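Local coordinates for protein type C neurotoxin (Clostridium botulinum, PDB 3PME) that forms the receptor-binding domain of a botulinum C/D mosaic neurotoxin and probably attaches the toxin to nerve-cell membranes through gangliosides and phosphatidylethanolamine, at residues S93-S98 against K174-I179; K232-Y237 against N282-I287; I273-A278 against I293-L298. One frame throughout, in Å; residues are numbered along the deposited sequence.

Contact 1. Residues S93-S98 against K174-I179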
loop_
_atom_site.group_PDB
_atom_site.type_symbol
_atom_site.label_atom_id
_atom_site.label_comp_id
_atom_site.label_asym_id
_atom_site.label_seq_id
_atom_site.Cartn_x
_atom_site.Cartn_y
_atom_site.Cartn_z
ATOM N N SER A 93 -8.477 -23.621 7.580
ATOM C CA SER A 93 -9.231 -24.055 8.748
ATOM C C SER A 93 -10.291 -25.053 8.300
ATOM O O SER A 93 -11.447 -24.981 8.724
ATOM C CB SER A 93 -9.846 -22.866 9.492
ATOM O OG SER A 93 -10.187 -23.210 10.829
ATOM N N ILE A 94 -9.874 -25.958 7.415
ATOM C CA ILE A 94 -10.686 -27.098 6.996
ATOM C C ILE A 94 -10.147 -28.364 7.642
ATOM O O ILE A 94 -8.972 -28.693 7.490
ATOM C CB ILE A 94 -10.620 -27.317 5.481
ATOM C CG1 ILE A 94 -11.134 -26.092 4.737
ATOM C CG2 ILE A 94 -11.427 -28.568 5.080
ATOM C CD1 ILE A 94 -12.566 -25.836 4.945
ATOM N N LYS A 95 -11.012 -29.073 8.361
ATOM C CA LYS A 95 -10.672 -30.373 8.920
ATOM C C LYS A 95 -11.872 -31.280 8.720
ATOM O O LYS A 95 -13.006 -30.848 8.886
ATOM C CB LYS A 95 -10.366 -30.256 10.409
ATOM C CG LYS A 95 -9.040 -29.576 10.699
ATOM C CD LYS A 95 -7.899 -30.288 9.988
ATOM C CE LYS A 95 -6.592 -29.515 10.116
ATOM N NZ LYS A 95 -6.617 -28.213 9.382
ATOM N N GLN A 96 -11.626 -32.532 8.355
ATOM C CA GLN A 96 -12.715 -33.494 8.227
ATOM C C GLN A 96 -13.792 -33.005 7.255
ATOM O O GLN A 96 -14.990 -33.094 7.550
ATOM C CB GLN A 96 -13.342 -33.756 9.595
ATOM C CG GLN A 96 -12.318 -33.942 10.703
ATOM C CD GLN A 96 -11.301 -34.999 10.350
ATOM O OE1 GLN A 96 -10.091 -34.765 10.414
ATOM N NE2 GLN A 96 -11.788 -36.170 9.947
ATOM N N ASN A 97 -13.354 -32.472 6.119
ATOM C CA ASN A 97 -14.253 -32.094 5.026
ATOM C C ASN A 97 -14.905 -30.718 5.141
ATOM O O ASN A 97 -15.556 -30.269 4.198
ATOM C CB ASN A 97 -15.363 -33.137 4.840
ATOM C CG ASN A 97 -14.826 -34.542 4.649
ATOM O OD1 ASN A 97 -13.720 -34.740 4.137
ATOM N ND2 ASN A 97 -15.616 -35.528 5.056
ATOM N N SER A 98 -14.758 -30.055 6.283
ATOM C CA SER A 98 -15.570 -28.868 6.543
ATOM C C SER A 98 -14.786 -27.760 7.263
ATOM O O SER A 98 -13.856 -28.032 8.014
ATOM C CB SER A 98 -16.836 -29.277 7.314
ATOM O OG SER A 98 -17.756 -28.214 7.454
ATOM N N LYS A 174 -18.908 -27.535 10.126
ATOM C CA LYS A 174 -18.213 -27.854 11.367
ATOM C C LYS A 174 -16.957 -27.009 11.383
ATOM O O LYS A 174 -16.051 -27.253 10.592
ATOM C CB LYS A 174 -17.855 -29.349 11.403
ATOM C CG LYS A 174 -16.978 -29.795 12.568
ATOM C CD LYS A 174 -17.671 -29.608 13.898
ATOM C CE LYS A 174 -16.825 -30.138 15.054
ATOM N NZ LYS A 174 -15.510 -29.413 15.128
ATOM N N LEU A 175 -16.931 -26.005 12.251
ATOM C CA LEU A 175 -15.748 -25.158 12.403
ATOM C C LEU A 175 -14.703 -25.899 13.198
ATOM O O LEU A 175 -15.026 -26.723 14.052
ATOM C CB LEU A 175 -16.086 -23.863 13.139
ATOM C CG LEU A 175 -17.072 -22.933 12.437
ATOM C CD1 LEU A 175 -17.486 -21.800 13.356
ATOM C CD2 LEU A 175 -16.488 -22.420 11.119
ATOM N N ASP A 176 -13.447 -25.597 12.911
ATOM C CA ASP A 176 -12.343 -26.166 13.659
ATOM C C ASP A 176 -11.609 -25.092 14.459
ATOM O O ASP A 176 -11.556 -23.926 14.056
ATOM C CB ASP A 176 -11.376 -26.862 12.717
ATOM C CG ASP A 176 -10.481 -27.839 13.440
ATOM O OD1 ASP A 176 -10.980 -28.907 13.851
ATOM O OD2 ASP A 176 -9.287 -27.534 13.618
ATOM N N LYS A 177 -11.029 -25.500 15.586
ATOM C CA LYS A 177 -10.335 -24.565 16.468
ATOM C C LYS A 177 -8.932 -24.210 15.972
ATOM O O LYS A 177 -8.316 -23.278 16.484
ATOM C CB LYS A 177 -10.241 -25.140 17.880
ATOM C CG LYS A 177 -9.254 -26.283 17.994
ATOM C CD LYS A 177 -9.462 -27.052 19.284
ATOM C CE LYS A 177 -8.389 -28.113 19.473
ATOM N NZ LYS A 177 -7.045 -27.496 19.605
ATOM N N THR A 178 -8.434 -24.943 14.981
ATOM C CA THR A 178 -7.082 -24.710 14.468
ATOM C C THR A 178 -7.101 -23.918 13.159
ATOM O O THR A 178 -7.902 -24.203 12.262
ATOM C CB THR A 178 -6.343 -26.035 14.234
ATOM O OG1 THR A 178 -6.288 -26.766 15.466
ATOM C CG2 THR A 178 -4.921 -25.775 13.740
ATOM N N ILE A 179 -6.224 -22.923 13.067
ATOM C CA ILE A 179 -6.052 -22.138 11.847
ATOM C C ILE A 179 -4.593 -22.226 11.484
ATOM O O ILE A 179 -3.730 -21.911 12.310
ATOM C CB ILE A 179 -6.415 -20.662 12.067
ATOM C CG1 ILE A 179 -7.843 -20.536 12.587
ATOM C CG2 ILE A 179 -6.290 -19.877 10.768
ATOM C CD1 ILE A 179 -8.177 -19.140 13.073
HETATM O O HOH W 1 -13.041 -23.892 10.739
HETATM O O HOH W 2 -14.287 -29.380 10.625
HETATM O O HOH W 3 -8.055 -26.614 11.008
#
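A beta hairpin with a two-residue type I' turn, Lys95 to Ser98, rests here against the chain leading into strand 178-181, in the N-terminal, concanavalin-like half of the receptor-binding domain. Two hydroxyls make the direct polar contacts. Ser93 OG, anti to its backbone N (chi1 -160°), reaches Thr178 O at 2.9 Å and approaches from above the carbonyl plane instead of along a lone pair. At the turn end, Lys174 N donates to Ser98 OG over 3.0 Å in a fairly straight bond (161° at the hydrogen). The same OG is also bonded to Gln114 O, so that hydroxyl is gripped from two directions.

Between these ends the backbones stand apart, and water joins them: water 1 donates to Ser93 O and accepts from Asp176 N, while water 2 sits between Lys95 O and Lys174 O. Lys95 crosses Asp176 obliquely, laying its CG 3.6 Å from Asp176 CG, so methylene meets carboxylate. Its chain then bends at chi2 and chi4, folding NZ back over its own segment to donate to Ile94 O at 3.1 Å. Lys95 NZ therefore stays 5.1 Å from Asp176 OD2, an opposite charge that probably helps hold it nearby without direct contact.

Asp176 is itself fixed by an Asx turn, in which Thr178 N donates to OD2 over 3.0 Å from above the carboxylate plane. Farther out, Thr178 OG1 bonds to Asn55 on the adjacent strand 51-55, and Trp100 of the hairpin's second strand packs against Ser93, Leu175 and Ile179. Water 3 completes the bridge: it accepts from Lys95 NZ at 2.7 Å and donates to both Asp176 OD2 and Thr178 O.

Contact 2. Residues K232-Y237 against N282-I287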
loop_
_atom_site.group_PDB
_atom_site.type_symbol
_atom_site.label_atom_id
_atom_site.label_comp_id
_atom_site.label_asym_id
_atom_site.label_seq_id
_atom_site.Cartn_x
_atom_site.Cartn_y
_atom_site.Cartn_z
ATOM N N LYS A 232 9.671 6.347 4.023
ATOM C CA LYS A 232 10.763 6.586 4.963
ATOM C C LYS A 232 11.756 7.591 4.421
ATOM O O LYS A 232 12.007 7.655 3.223
ATOM C CB LYS A 232 11.515 5.290 5.251
ATOM C CG LYS A 232 10.680 4.206 5.940
ATOM C CD LYS A 232 11.415 2.866 5.980
ATOM C CE LYS A 232 11.540 2.262 4.584
ATOM N NZ LYS A 232 12.119 0.879 4.608
ATOM N N PHE A 233 12.349 8.350 5.329
ATOM C CA PHE A 233 13.480 9.182 4.961
ATOM C C PHE A 233 14.647 8.325 4.457
ATOM O O PHE A 233 14.777 7.166 4.842
ATOM C CB PHE A 233 13.890 10.037 6.153
ATOM C CG PHE A 233 12.874 11.069 6.515
ATOM C CD1 PHE A 233 12.643 12.157 5.685
ATOM C CD2 PHE A 233 12.129 10.945 7.671
ATOM C CE1 PHE A 233 11.694 13.110 6.014
ATOM C CE2 PHE A 233 11.169 11.888 8.010
ATOM C CZ PHE A 233 10.945 12.971 7.184
ATOM N N ASP A 234 15.472 8.896 3.579
ATOM C CA ASP A 234 16.667 8.209 3.031
ATOM C C ASP A 234 16.470 7.104 1.988
ATOM O O ASP A 234 17.337 6.874 1.144
ATOM C CB ASP A 234 17.551 7.677 4.150
ATOM C CG ASP A 234 18.091 8.771 5.004
ATOM O OD1 ASP A 234 19.193 9.278 4.681
ATOM O OD2 ASP A 234 17.416 9.144 5.986
ATOM N N THR A 235 15.356 6.402 2.043
ATOM C CA THR A 235 15.103 5.327 1.100
ATOM C C THR A 235 15.030 5.900 -0.311
ATOM O O THR A 235 14.478 6.979 -0.533
ATOM C CB THR A 235 13.781 4.598 1.456
ATOM O OG1 THR A 235 13.955 3.918 2.704
ATOM C CG2 THR A 235 13.361 3.580 0.386
ATOM N N GLU A 236 15.579 5.171 -1.272
ATOM C CA GLU A 236 15.475 5.600 -2.655
ATOM C C GLU A 236 14.081 5.312 -3.186
ATOM O O GLU A 236 13.542 4.216 -3.000
ATOM C CB GLU A 236 16.541 4.933 -3.524
ATOM C CG GLU A 236 17.925 5.478 -3.204
ATOM C CD GLU A 236 19.015 4.960 -4.127
ATOM O OE1 GLU A 236 18.700 4.222 -5.078
ATOM O OE2 GLU A 236 20.193 5.315 -3.889
ATOM N N TYR A 237 13.505 6.306 -3.847
ATOM C CA TYR A 237 12.202 6.138 -4.496
ATOM C C TYR A 237 12.232 6.645 -5.910
ATOM O O TYR A 237 12.813 7.702 -6.174
ATOM C CB TYR A 237 11.112 6.926 -3.767
ATOM C CG TYR A 237 10.852 6.424 -2.378
ATOM C CD1 TYR A 237 10.187 5.217 -2.172
ATOM C CD2 TYR A 237 11.257 7.152 -1.273
ATOM C CE1 TYR A 237 9.946 4.743 -0.874
ATOM C CE2 TYR A 237 11.025 6.692 0.005
ATOM C CZ TYR A 237 10.371 5.493 0.203
ATOM O OH TYR A 237 10.152 5.055 1.485
ATOM N N ASN A 282 15.414 11.148 12.338
ATOM C CA ASN A 282 16.442 10.123 12.121
ATOM C C ASN A 282 16.433 9.489 10.736
ATOM O O ASN A 282 15.380 9.376 10.105
ATOM C CB ASN A 282 16.314 9.007 13.156
ATOM C CG ASN A 282 16.422 9.511 14.571
ATOM O OD1 ASN A 282 15.592 9.183 15.421
ATOM N ND2 ASN A 282 17.444 10.321 14.837
ATOM N N PRO A 283 17.610 9.053 10.265
ATOM C CA PRO A 283 17.682 8.326 8.997
ATOM C C PRO A 283 16.707 7.154 8.978
ATOM O O PRO A 283 16.603 6.406 9.951
ATOM C CB PRO A 283 19.119 7.814 8.977
ATOM C CG PRO A 283 19.881 8.894 9.699
ATOM C CD PRO A 283 18.951 9.349 10.807
ATOM N N TYR A 284 15.994 7.019 7.867
ATOM C CA TYR A 284 15.058 5.923 7.658
ATOM C C TYR A 284 13.835 5.915 8.584
ATOM O O TYR A 284 13.113 4.930 8.627
ATOM C CB TYR A 284 15.776 4.573 7.663
ATOM C CG TYR A 284 16.886 4.488 6.631
ATOM C CD1 TYR A 284 18.185 4.823 6.963
ATOM C CD2 TYR A 284 16.629 4.071 5.327
ATOM C CE1 TYR A 284 19.209 4.755 6.032
ATOM C CE2 TYR A 284 17.646 3.992 4.389
ATOM C CZ TYR A 284 18.933 4.337 4.752
ATOM O OH TYR A 284 19.962 4.262 3.837
ATOM N N SER A 285 13.591 7.010 9.299
ATOM C CA SER A 285 12.348 7.105 10.076
ATOM C C SER A 285 11.134 7.329 9.166
ATOM O O SER A 285 11.275 7.738 8.010
ATOM C CB SER A 285 12.430 8.190 11.154
ATOM O OG SER A 285 12.493 9.487 10.601
ATOM N N ARG A 286 9.947 7.033 9.681
ATOM C CA ARG A 286 8.730 7.196 8.885
ATOM C C ARG A 286 8.439 8.651 8.585
ATOM O O ARG A 286 8.633 9.528 9.435
ATOM C CB ARG A 286 7.529 6.560 9.587
ATOM C CG ARG A 286 7.608 5.055 9.694
ATOM C CD ARG A 286 6.453 4.516 10.516
ATOM N NE ARG A 286 6.355 3.064 10.399
ATOM C CZ ARG A 286 5.347 2.343 10.890
ATOM N NH1 ARG A 286 4.367 2.939 11.548
ATOM N NH2 ARG A 286 5.334 1.026 10.731
ATOM N N ILE A 287 7.975 8.903 7.365
ATOM C CA ILE A 287 7.559 10.233 6.958
ATOM C C ILE A 287 6.082 10.414 7.267
ATOM O O ILE A 287 5.242 9.623 6.834
ATOM C CB ILE A 287 7.835 10.468 5.472
ATOM C CG1 ILE A 287 9.343 10.336 5.213
ATOM C CG2 ILE A 287 7.347 11.850 5.061
ATOM C CD1 ILE A 287 9.741 10.461 3.745
#
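A type II beta turn, Asn282 to Ser285, docks on the loop that leads into strand 238-241 in the C-terminal, trefoil-family half of the receptor-binding domain. Pro283 and Tyr284 occupy the turn's corners, with Tyr284 in the left-handed backbone region. A single bridge between Lys232 and Arg286 brings the backbones together, and beside it Phe233 N donates to Ser285 O at 3.0 Å, nearly along the C=O axis.

The carboxylate of Asp234 reaches the turn from the other loop: Tyr284 N donates to OD2 over 3.2 Å, meeting it from above the carboxylate plane. Asp234 CB lies over the centre of the Tyr284 ring, 3.6 Å from the centroid, a CH-pi contact, while Thr235 OG1 stands at the edge of that ring.

A second CH-pi contact forms on the buried side. Ile287 CG1 sits 3.5 Å from the centroid of the Phe233 ring and only 4° off its normal. At the ring's edge, Ser285 OG comes within 3.3 Å of Phe233 CD2. That hydroxyl takes the crowded position between N and carbonyl carbon (chi1 68°), which lets it donate in plane to Asn282 O at 2.9 Å; the backbone N of Ser285 donates to the same oxygen, so the turn is closed twice. Within the 232-237 loop, Lys232 N donates to Tyr237 OH.

Strand 273-277 runs alongside 232-237: Asp234 and Tyr237 share backbone hydrogen bonds with it, Asp234 OD1 forms a salt bridge with its Lys276, and Phe233 packs on its Ile275, which Ile287 of the other segment reaches through its side chain.

Contact 3. Residues I273-A278 against I293-L298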
loop_
_atom_site.group_PDB
_atom_site.type_symbol
_atom_site.label_atom_id
_atom_site.label_comp_id
_atom_site.label_asym_id
_atom_site.label_seq_id
_atom_site.Cartn_x
_atom_site.Cartn_y
_atom_site.Cartn_z
ATOM N N ILE A 273 15.042 9.482 -6.274
ATOM C CA ILE A 273 15.313 10.500 -5.272
ATOM C C ILE A 273 15.373 9.897 -3.866
ATOM O O ILE A 273 14.989 8.742 -3.649
ATOM C CB ILE A 273 14.281 11.653 -5.350
ATOM C CG1 ILE A 273 12.833 11.142 -5.213
ATOM C CG2 ILE A 273 14.450 12.407 -6.669
ATOM C CD1 ILE A 273 12.445 10.774 -3.784
ATOM N N THR A 274 15.894 10.661 -2.912
ATOM C CA THR A 274 15.712 10.341 -1.505
ATOM C C THR A 274 15.073 11.546 -0.829
ATOM O O THR A 274 15.157 12.665 -1.326
ATOM C CB THR A 274 17.004 9.979 -0.801
ATOM O OG1 THR A 274 17.906 11.085 -0.897
ATOM C CG2 THR A 274 17.638 8.753 -1.446
ATOM N N ILE A 275 14.384 11.303 0.280
ATOM C CA ILE A 275 13.699 12.373 0.990
ATOM C C ILE A 275 14.426 12.629 2.297
ATOM O O ILE A 275 14.776 11.685 3.022
ATOM C CB ILE A 275 12.213 12.018 1.256
ATOM C CG1 ILE A 275 11.525 11.623 -0.052
ATOM C CG2 ILE A 275 11.491 13.196 1.910
ATOM C CD1 ILE A 275 10.116 11.061 0.144
ATOM N N LYS A 276 14.684 13.901 2.576
ATOM C CA LYS A 276 15.401 14.295 3.778
ATOM C C LYS A 276 14.498 15.114 4.690
ATOM O O LYS A 276 13.625 15.840 4.228
ATOM C CB LYS A 276 16.642 15.119 3.412
ATOM C CG LYS A 276 17.609 14.424 2.464
ATOM C CD LYS A 276 18.312 13.303 3.174
ATOM C CE LYS A 276 19.414 12.699 2.334
ATOM N NZ LYS A 276 20.080 11.608 3.094
ATOM N N SER A 277 14.698 14.981 5.996
ATOM C CA SER A 277 13.887 15.718 6.956
ATOM C C SER A 277 14.425 17.126 7.169
ATOM O O SER A 277 15.614 17.303 7.429
ATOM C CB SER A 277 13.858 14.986 8.294
ATOM O OG SER A 277 13.109 15.731 9.237
ATOM N N ALA A 278 13.549 18.121 7.061
ATOM C CA ALA A 278 13.938 19.505 7.327
ATOM C C ALA A 278 13.889 19.802 8.820
ATOM O O ALA A 278 14.228 20.907 9.253
ATOM C CB ALA A 278 13.042 20.462 6.571
ATOM N N ILE A 293 10.085 18.525 4.361
ATOM C CA ILE A 293 11.035 17.618 3.736
ATOM C C ILE A 293 11.818 18.313 2.625
ATOM O O ILE A 293 11.433 19.389 2.159
ATOM C CB ILE A 293 10.311 16.400 3.135
ATOM C CG1 ILE A 293 9.398 16.844 1.992
ATOM C CG2 ILE A 293 9.500 15.712 4.203
ATOM C CD1 ILE A 293 8.751 15.680 1.231
ATOM N N MET A 294 12.932 17.700 2.237
ATOM C CA MET A 294 13.678 18.116 1.061
ATOM C C MET A 294 13.877 16.882 0.190
ATOM O O MET A 294 13.857 15.765 0.689
ATOM C CB MET A 294 15.025 18.710 1.473
ATOM C CG MET A 294 14.852 19.969 2.299
ATOM S SD MET A 294 16.350 20.479 3.142
ATOM C CE MET A 294 16.569 19.144 4.324
ATOM N N PHE A 295 14.058 17.084 -1.111
ATOM C CA PHE A 295 14.313 15.976 -2.026
ATOM C C PHE A 295 15.744 16.047 -2.514
ATOM O O PHE A 295 16.174 17.104 -2.980
ATOM C CB PHE A 295 13.383 16.060 -3.247
ATOM C CG PHE A 295 11.924 15.970 -2.911
ATOM C CD1 PHE A 295 11.314 14.739 -2.731
ATOM C CD2 PHE A 295 11.159 17.120 -2.785
ATOM C CE1 PHE A 295 9.968 14.655 -2.414
ATOM C CE2 PHE A 295 9.802 17.047 -2.473
ATOM C CZ PHE A 295 9.203 15.809 -2.299
ATOM N N HIS A 296 16.485 14.949 -2.394
ATOM C CA HIS A 296 17.829 14.887 -2.964
ATOM C C HIS A 296 17.850 13.954 -4.161
ATOM O O HIS A 296 17.042 13.030 -4.261
ATOM C CB HIS A 296 18.857 14.430 -1.928
ATOM C CG HIS A 296 19.225 15.496 -0.943
ATOM N ND1 HIS A 296 20.390 15.455 -0.205
ATOM C CD2 HIS A 296 18.602 16.648 -0.602
ATOM C CE1 HIS A 296 20.450 16.520 0.573
ATOM N NE2 HIS A 296 19.385 17.265 0.350
ATOM N N MET A 297 18.761 14.207 -5.088
ATOM C CA MET A 297 18.977 13.312 -6.216
ATOM C C MET A 297 20.474 13.203 -6.464
ATOM O O MET A 297 21.155 14.218 -6.587
ATOM C CB MET A 297 18.286 13.812 -7.486
ATOM C CG MET A 297 18.445 12.851 -8.669
ATOM S SD MET A 297 17.848 13.490 -10.255
ATOM C CE MET A 297 16.066 13.345 -10.039
ATOM N N LEU A 298 20.976 11.976 -6.502
ATOM C CA LEU A 298 22.354 11.715 -6.918
ATOM C C LEU A 298 22.292 11.578 -8.432
ATOM O O LEU A 298 21.572 10.710 -8.973
ATOM C CB LEU A 298 22.866 10.431 -6.276
ATOM C CG LEU A 298 24.322 10.043 -6.566
ATOM C CD1 LEU A 298 25.306 11.156 -6.186
ATOM C CD2 LEU A 298 24.642 8.761 -5.815
#
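Strands 273-277 and 292-299 pair antiparallel in the curled sheet of the C-terminal, trefoil-family half, with Thr274-His296 and Lys276-Met294 as hydrogen-bonded pairs. The straightest link runs from Lys276 N to Met294 O, 2.8 Å long and 175° at the hydrogen.

Lys276 carries the more polar face. Its CB lies 3.9 Å from Met294 O and also nears Met294 CE, whose chain curls at chi3 toward Ala278. CG, anti to the carbonyl carbon, sits over the centre of the His296 imidazole, 3.8 Å from the centroid, a CH-pi contact made at a diagonal across the sheet. The chain bends at chi2 and passes over the ring face, the two side chains crossing at about a right angle, with Lys276 CE 3.9 Å from His296 ND1. NZ goes on to the carboxylate of Asp234, and ND1 bonds to Glu303 OE2, so each polar end has an acidic partner; Glu303 would probably favour a proton on His296 ND1.

The other face is mostly apolar. Ile275 CG1 runs beside the Phe295 ring, which Ile273 CD1 meets at its edge; Met239 and Phe405 pack on this side. Toward the Ser277-Ile293 end of the pairing, Ile275 CG2 packs on Ile293 CB at 3.6 Å.

How the contacts relate
Contacts 2 and 3 belong to one unit in the C-terminal half, their centres about 9 Å apart, whereas contact 1 lies in the N-terminal half, some 43 Å from the centre of contact 2 and across the centre of the chain. Strand 273-277 is common ground: paired by regular backbone bonds in contact 3, it takes the 232-237 loop on its other edge through Tyr237 O to Ile273 N and Asp234 N to Ile275 O. Contact 3 is the most buried and has the most extensive apolar packing. Contact 2 is a surface contact of loops, combining one backbone bond, a carboxylate and two CH-pi contacts. Contact 1, partly buried, relies on hydroxyls and bridging waters.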